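Local atomic coordinates of large adhesion protein (Lap) involved in biofilm formation (PDB entry 6XI3), a protein that probably helps the bacterium attach to surfaces during biofilm formation, its calcium-binding tandem beta-sandwich repeats extending the adhesin towards its target. Residues 56-61 / 72-77; 28-33 / 100-105. One frame throughout, in Å; residues are numbered along the deposited sequence.

In the fold
Both contacts lie in the first of the tandem Ig-like beta-sandwich repeats. The chain enters through strand 29-38, an edge of a three-stranded sheet, and about seventy residues later strand 96-105 returns beneath it in the opposing four-stranded sheet; contact 2 closes this wide loop by packing across the sandwich. Within that span, contact 1 closes a much shorter loop, the hairpin of strands 58-64 and 70-76. The contact centres are about 9 Å apart, and strands 58-64 and 96-105 are neighbours in the same sheet. A probable backbone hydrogen bond, S103 N to A60 O (3.0 Å), joins the two, and on the core side V59 CG1 packs on A102 CB.

Contact 1. Residues 56-61 / 72-77; sequences NEQVAI and NAIATV
Residues 58-61 and 72-76 run antiparallel, their axes approaching to 4.5 Å at 159°, in a beta hairpin whose second arm, strand 70-76, is an edge of the four-stranded sheet of an Ig-like sandwich. V59 and A75 form a hydrogen-bonded pair: V59 N reaches A75 O at 2.8 Å, and A75 N returns to V59 O at 3.0 Å. I61 and A73 repeat the pattern. Q58-T76 and A60-I74 are the non-hydrogen-bonded pairs, and the ladder runs on beyond the strand ends, where V77 N binds E57 O and N56 N binds V77 O.

On the face of Q58, A60, I74 and T76, the Q58 amide makes the polar contact. Its chain bends at the second torsion, which swings the amide alongside T76, and NE2 donates to T76 OG1 over 3.1 Å at 158°, with the hydroxyl oxygen close to the amide plane. The same nitrogen also reaches N56 O at 2.8 Å, from above that carbonyl plane, so two bonds hold the amide. CG itself, placed by the first torsion beside the backbone N (chi1 -82°), lies 3.7 Å from I74 CD1, the two chains crossing at a slant.

The opposite face is apolar. V59 CG2 meets V77 CG2 at 3.8 Å with the side chains roughly perpendicular, while I61 packs beside A73. Y83 and L85 of strand 82-89 cover this face from the other sheet. Towards the hairpin turn, one water donates to both I61 O and N72 OD1, lying 2.9 Å from I61 O.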
loop_
_atom_site.group_PDB
_atom_site.type_symbol
_atom_site.label_atom_id
_atom_site.label_comp_id
_atom_site.label_asym_id
_atom_site.label_seq_id
_atom_site.Cartn_x
_atom_site.Cartn_y
_atom_site.Cartn_z
ATOM N N ASN A 56 75.098 12.002 -19.408
ATOM C CA ASN A 56 74.919 10.832 -20.300
ATOM C C ASN A 56 74.618 9.565 -19.492
ATOM O O ASN A 56 74.369 8.503 -20.121
ATOM C CB ASN A 56 76.085 10.734 -21.298
ATOM C CG ASN A 56 76.148 11.973 -22.181
ATOM O OD1 ASN A 56 75.106 12.469 -22.617
ATOM N ND2 ASN A 56 77.344 12.480 -22.457
ATOM N N GLU A 57 74.551 9.662 -18.166
ATOM C CA GLU A 57 73.990 8.572 -17.332
ATOM C C GLU A 57 72.460 8.697 -17.397
ATOM O O GLU A 57 71.971 9.729 -17.896
ATOM C CB GLU A 57 74.517 8.643 -15.910
ATOM C CG GLU A 57 76.011 8.347 -15.852
ATOM C CD GLU A 57 76.400 6.973 -16.375
ATOM O OE1 GLU A 57 75.758 6.003 -15.964
ATOM O OE2 GLU A 57 77.292 6.885 -17.247
ATOM N N GLN A 58 71.766 7.656 -16.975
ATOM C CA GLN A 58 70.296 7.553 -17.069
ATOM C C GLN A 58 69.675 7.677 -15.674
ATOM O O GLN A 58 70.314 7.257 -14.670
ATOM C CB GLN A 58 69.908 6.243 -17.763
ATOM C CG GLN A 58 69.991 6.350 -19.280
ATOM C CD GLN A 58 71.411 6.470 -19.771
ATOM O OE1 GLN A 58 72.191 5.565 -19.527
ATOM N NE2 GLN A 58 71.736 7.556 -20.483
ATOM N N VAL A 59 68.478 8.276 -15.648
ATOM C CA VAL A 59 67.542 8.265 -14.502
ATOM C C VAL A 59 66.426 7.287 -14.837
ATOM O O VAL A 59 65.770 7.488 -15.850
ATOM C CB VAL A 59 66.964 9.648 -14.204
ATOM C CG1 VAL A 59 66.042 9.587 -13.003
ATOM C CG2 VAL A 59 68.043 10.693 -14.014
ATOM N N ALA A 60 66.271 6.238 -14.035
ATOM C CA ALA A 60 65.170 5.258 -14.189
ATOM C C ALA A 60 63.950 5.837 -13.475
ATOM O O ALA A 60 64.079 6.454 -12.380
ATOM C CB ALA A 60 65.541 3.913 -13.617
ATOM N N ILE A 61 62.787 5.679 -14.073
ATOM C CA ILE A 61 61.576 6.297 -13.504
ATOM C C ILE A 61 60.503 5.228 -13.455
ATOM O O ILE A 61 60.387 4.469 -14.421
ATOM C CB ILE A 61 61.164 7.502 -14.345
ATOM C CG1 ILE A 61 62.116 8.666 -14.109
ATOM C CG2 ILE A 61 59.730 7.893 -14.045
ATOM C CD1 ILE A 61 62.150 9.591 -15.264
ATOM N N ASN A 72 57.145 2.208 -16.670
ATOM C CA ASN A 72 58.625 2.324 -16.623
ATOM C C ASN A 72 59.085 3.318 -17.686
ATOM O O ASN A 72 58.642 3.178 -18.831
ATOM C CB ASN A 72 59.299 0.975 -16.852
ATOM C CG ASN A 72 59.128 0.095 -15.638
ATOM O OD1 ASN A 72 59.694 0.373 -14.583
ATOM N ND2 ASN A 72 58.246 -0.881 -15.759
ATOM N N ALA A 73 59.948 4.255 -17.298
ATOM C CA ALA A 73 60.551 5.250 -18.207
ATOM C C ALA A 73 62.027 5.460 -17.859
ATOM O O ALA A 73 62.502 4.970 -16.812
ATOM C CB ALA A 73 59.779 6.543 -18.168
ATOM N N ILE A 74 62.734 6.113 -18.765
ATOM C CA ILE A 74 64.187 6.397 -18.607
ATOM C C ILE A 74 64.462 7.739 -19.263
ATOM O O ILE A 74 63.905 8.029 -20.370
ATOM C CB ILE A 74 65.031 5.242 -19.180
ATOM C CG1 ILE A 74 66.493 5.294 -18.741
ATOM C CG2 ILE A 74 64.911 5.185 -20.684
ATOM C CD1 ILE A 74 67.194 3.959 -18.896
ATOM N N ALA A 75 65.323 8.519 -18.635
ATOM C CA ALA A 75 65.748 9.830 -19.162
ATOM C C ALA A 75 67.259 9.947 -19.106
ATOM O O ALA A 75 67.849 9.291 -18.232
ATOM C CB ALA A 75 65.134 10.926 -18.342
ATOM N N THR A 76 67.842 10.826 -19.928
ATOM C CA THR A 76 69.308 11.075 -19.889
ATOM C C THR A 76 69.617 12.395 -19.153
ATOM O O THR A 76 69.000 13.441 -19.408
ATOM C CB THR A 76 69.933 10.972 -21.275
ATOM O OG1 THR A 76 69.866 9.620 -21.744
ATOM C CG2 THR A 76 71.375 11.440 -21.257
ATOM N N VAL A 77 70.589 12.345 -18.257
ATOM C CA VAL A 77 71.152 13.522 -17.548
ATOM C C VAL A 77 71.914 14.399 -18.545
ATOM O O VAL A 77 72.881 13.901 -19.212
ATOM C CB VAL A 77 72.027 13.067 -16.365
ATOM C CG1 VAL A 77 72.673 14.238 -15.675
ATOM C CG2 VAL A 77 71.238 12.229 -15.362
HETATM O O HOH W 1 74.279 14.568 -21.521
HETATM O O HOH W 2 61.955 2.079 -14.776
#

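Contact 2. Residues 28-33 / 100-105; sequences GALTVS and VEASAQ. With EDO (1,2-ethanediol), chain K.
Across the beta-sandwich of the first Ig-like repeat, L30 and V32 of strand 29-33 meet V100, A102 and A104 of strand 100-105 in the opposing sheet. The axes come within 7.3 Å at 154°, too far apart for backbone pairing, and the contact is made by inward-turned apolar side chains, L30 also resting on the opposite backbone. The closest approach between side chains is V32 over A102: the two CB atoms are 3.6 Å apart, in direct van der Waals contact. V32 has CG1 between its backbone N and carbonyl carbon (chi1 69°), which leaves CG2 anti to the N. That branch lies 3.9 Å from V100 CG1, the two valines meeting at a slant.

Two residues earlier, L30 makes its contact through a single methyl. CD2 comes down on the opposite backbone, 3.6 Å from A102 O and 3.7 Å from S103 CA, while also packing between the methyls of A102 and A104, with A102 CB at 4.0 Å. Y83 of strand 82-89 touches L30, V32 and A102, widening the apolar layer.

T31 faces outward, where its OG1 is hydrogen-bonded to T49 OG1. The 1,2-ethanediol beside V32, probably from the crystallisation liquor, lies too close to the carbonyl for its placement to be trusted. On the amide side, V32 N donates to D114 OD2, linking this edge strand to strand 111-120 of the facing sheet.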
loop_
_atom_site.group_PDB
_atom_site.type_symbol
_atom_site.label_atom_id
_atom_site.label_comp_id
_atom_site.label_asym_id
_atom_site.label_seq_id
_atom_site.Cartn_x
_atom_site.Cartn_y
_atom_site.Cartn_z
ATOM N N GLY A 28 76.260 13.142 -3.758
ATOM C CA GLY A 28 75.336 12.841 -4.867
ATOM C C GLY A 28 73.907 13.198 -4.502
ATOM O O GLY A 28 73.515 12.915 -3.367
ATOM N N ALA A 29 73.129 13.800 -5.403
ATOM C CA ALA A 29 71.704 14.130 -5.105
ATOM C C ALA A 29 70.856 13.947 -6.367
ATOM O O ALA A 29 71.380 14.086 -7.486
ATOM C CB ALA A 29 71.587 15.525 -4.522
ATOM N N LEU A 30 69.603 13.553 -6.189
ATOM C CA LEU A 30 68.631 13.431 -7.293
ATOM C C LEU A 30 67.317 14.038 -6.820
ATOM O O LEU A 30 66.912 13.752 -5.674
ATOM C CB LEU A 30 68.488 11.952 -7.675
ATOM C CG LEU A 30 67.345 11.562 -8.606
ATOM C CD1 LEU A 30 67.543 12.165 -9.975
ATOM C CD2 LEU A 30 67.287 10.048 -8.710
ATOM N N THR A 31 66.670 14.821 -7.680
ATOM C CA THR A 31 65.257 15.257 -7.478
ATOM C C THR A 31 64.433 14.819 -8.677
ATOM O O THR A 31 64.970 14.785 -9.822
ATOM C CB THR A 31 65.097 16.776 -7.298
ATOM O OG1 THR A 31 65.405 17.379 -8.556
ATOM C CG2 THR A 31 65.978 17.362 -6.210
ATOM N N VAL A 32 63.137 14.633 -8.445
ATOM C CA VAL A 32 62.167 14.439 -9.546
ATOM C C VAL A 32 60.927 15.272 -9.209
ATOM O O VAL A 32 60.604 15.376 -8.032
ATOM C CB VAL A 32 61.873 12.944 -9.732
ATOM C CG1 VAL A 32 61.092 12.364 -8.550
ATOM C CG2 VAL A 32 61.181 12.672 -11.051
ATOM N N SER A 33 60.280 15.876 -10.205
ATOM C CA SER A 33 58.980 16.562 -10.021
ATOM C C SER A 33 58.048 16.047 -11.090
ATOM O O SER A 33 58.527 15.777 -12.184
ATOM C CB SER A 33 59.069 18.073 -10.039
ATOM O OG SER A 33 59.673 18.502 -11.227
ATOM N N VAL A 100 55.575 8.812 -8.467
ATOM C CA VAL A 100 56.749 8.837 -9.362
ATOM C C VAL A 100 57.945 8.471 -8.485
ATOM O O VAL A 100 58.070 9.072 -7.394
ATOM C CB VAL A 100 56.900 10.212 -10.019
ATOM C CG1 VAL A 100 58.108 10.248 -10.931
ATOM C CG2 VAL A 100 55.648 10.626 -10.761
ATOM N N GLU A 101 58.738 7.477 -8.891
ATOM C CA GLU A 101 60.029 7.158 -8.205
ATOM C C GLU A 101 61.138 7.370 -9.236
ATOM O O GLU A 101 61.003 6.842 -10.358
ATOM C CB GLU A 101 60.089 5.723 -7.663
ATOM C CG GLU A 101 59.151 5.412 -6.500
ATOM C CD GLU A 101 59.399 6.135 -5.172
ATOM O OE1 GLU A 101 60.576 6.564 -4.907
ATOM O OE2 GLU A 101 58.407 6.284 -4.399
ATOM N N ALA A 102 62.155 8.165 -8.908
ATOM C CA ALA A 102 63.330 8.314 -9.778
ATOM C C ALA A 102 64.527 7.677 -9.077
ATOM O O ALA A 102 64.595 7.754 -7.846
ATOM C CB ALA A 102 63.567 9.761 -10.074
ATOM N N SER A 103 65.437 7.074 -9.832
ATOM C CA SER A 103 66.671 6.487 -9.255
ATOM C C SER A 103 67.830 6.702 -10.219
ATOM O O SER A 103 67.654 6.698 -11.450
ATOM C CB SER A 103 66.484 5.040 -8.885
ATOM O OG SER A 103 66.355 4.234 -10.045
ATOM N N ALA A 104 69.002 6.927 -9.656
ATOM C CA ALA A 104 70.241 7.003 -10.439
ATOM C C ALA A 104 71.405 6.673 -9.504
ATOM O O ALA A 104 71.161 6.398 -8.291
ATOM C CB ALA A 104 70.343 8.373 -11.076
ATOM N N GLN A 105 72.601 6.634 -10.063
ATOM C CA GLN A 105 73.844 6.415 -9.285
ATOM C C GLN A 105 74.730 7.641 -9.488
ATOM O O GLN A 105 74.898 8.093 -10.628
ATOM C CB GLN A 105 74.568 5.140 -9.725
ATOM C CG GLN A 105 73.785 3.869 -9.425
ATOM C CD GLN A 105 72.770 3.567 -10.507
ATOM O OE1 GLN A 105 73.047 3.706 -11.696
ATOM N NE2 GLN A 105 71.557 3.188 -10.106
HETATM C C1 EDO K . 58.969 15.851 -5.041
HETATM O O1 EDO K . 58.310 16.728 -5.956
HETATM C C2 EDO K . 60.288 15.302 -5.543
HETATM O O2 EDO K . 61.401 16.203 -5.438
#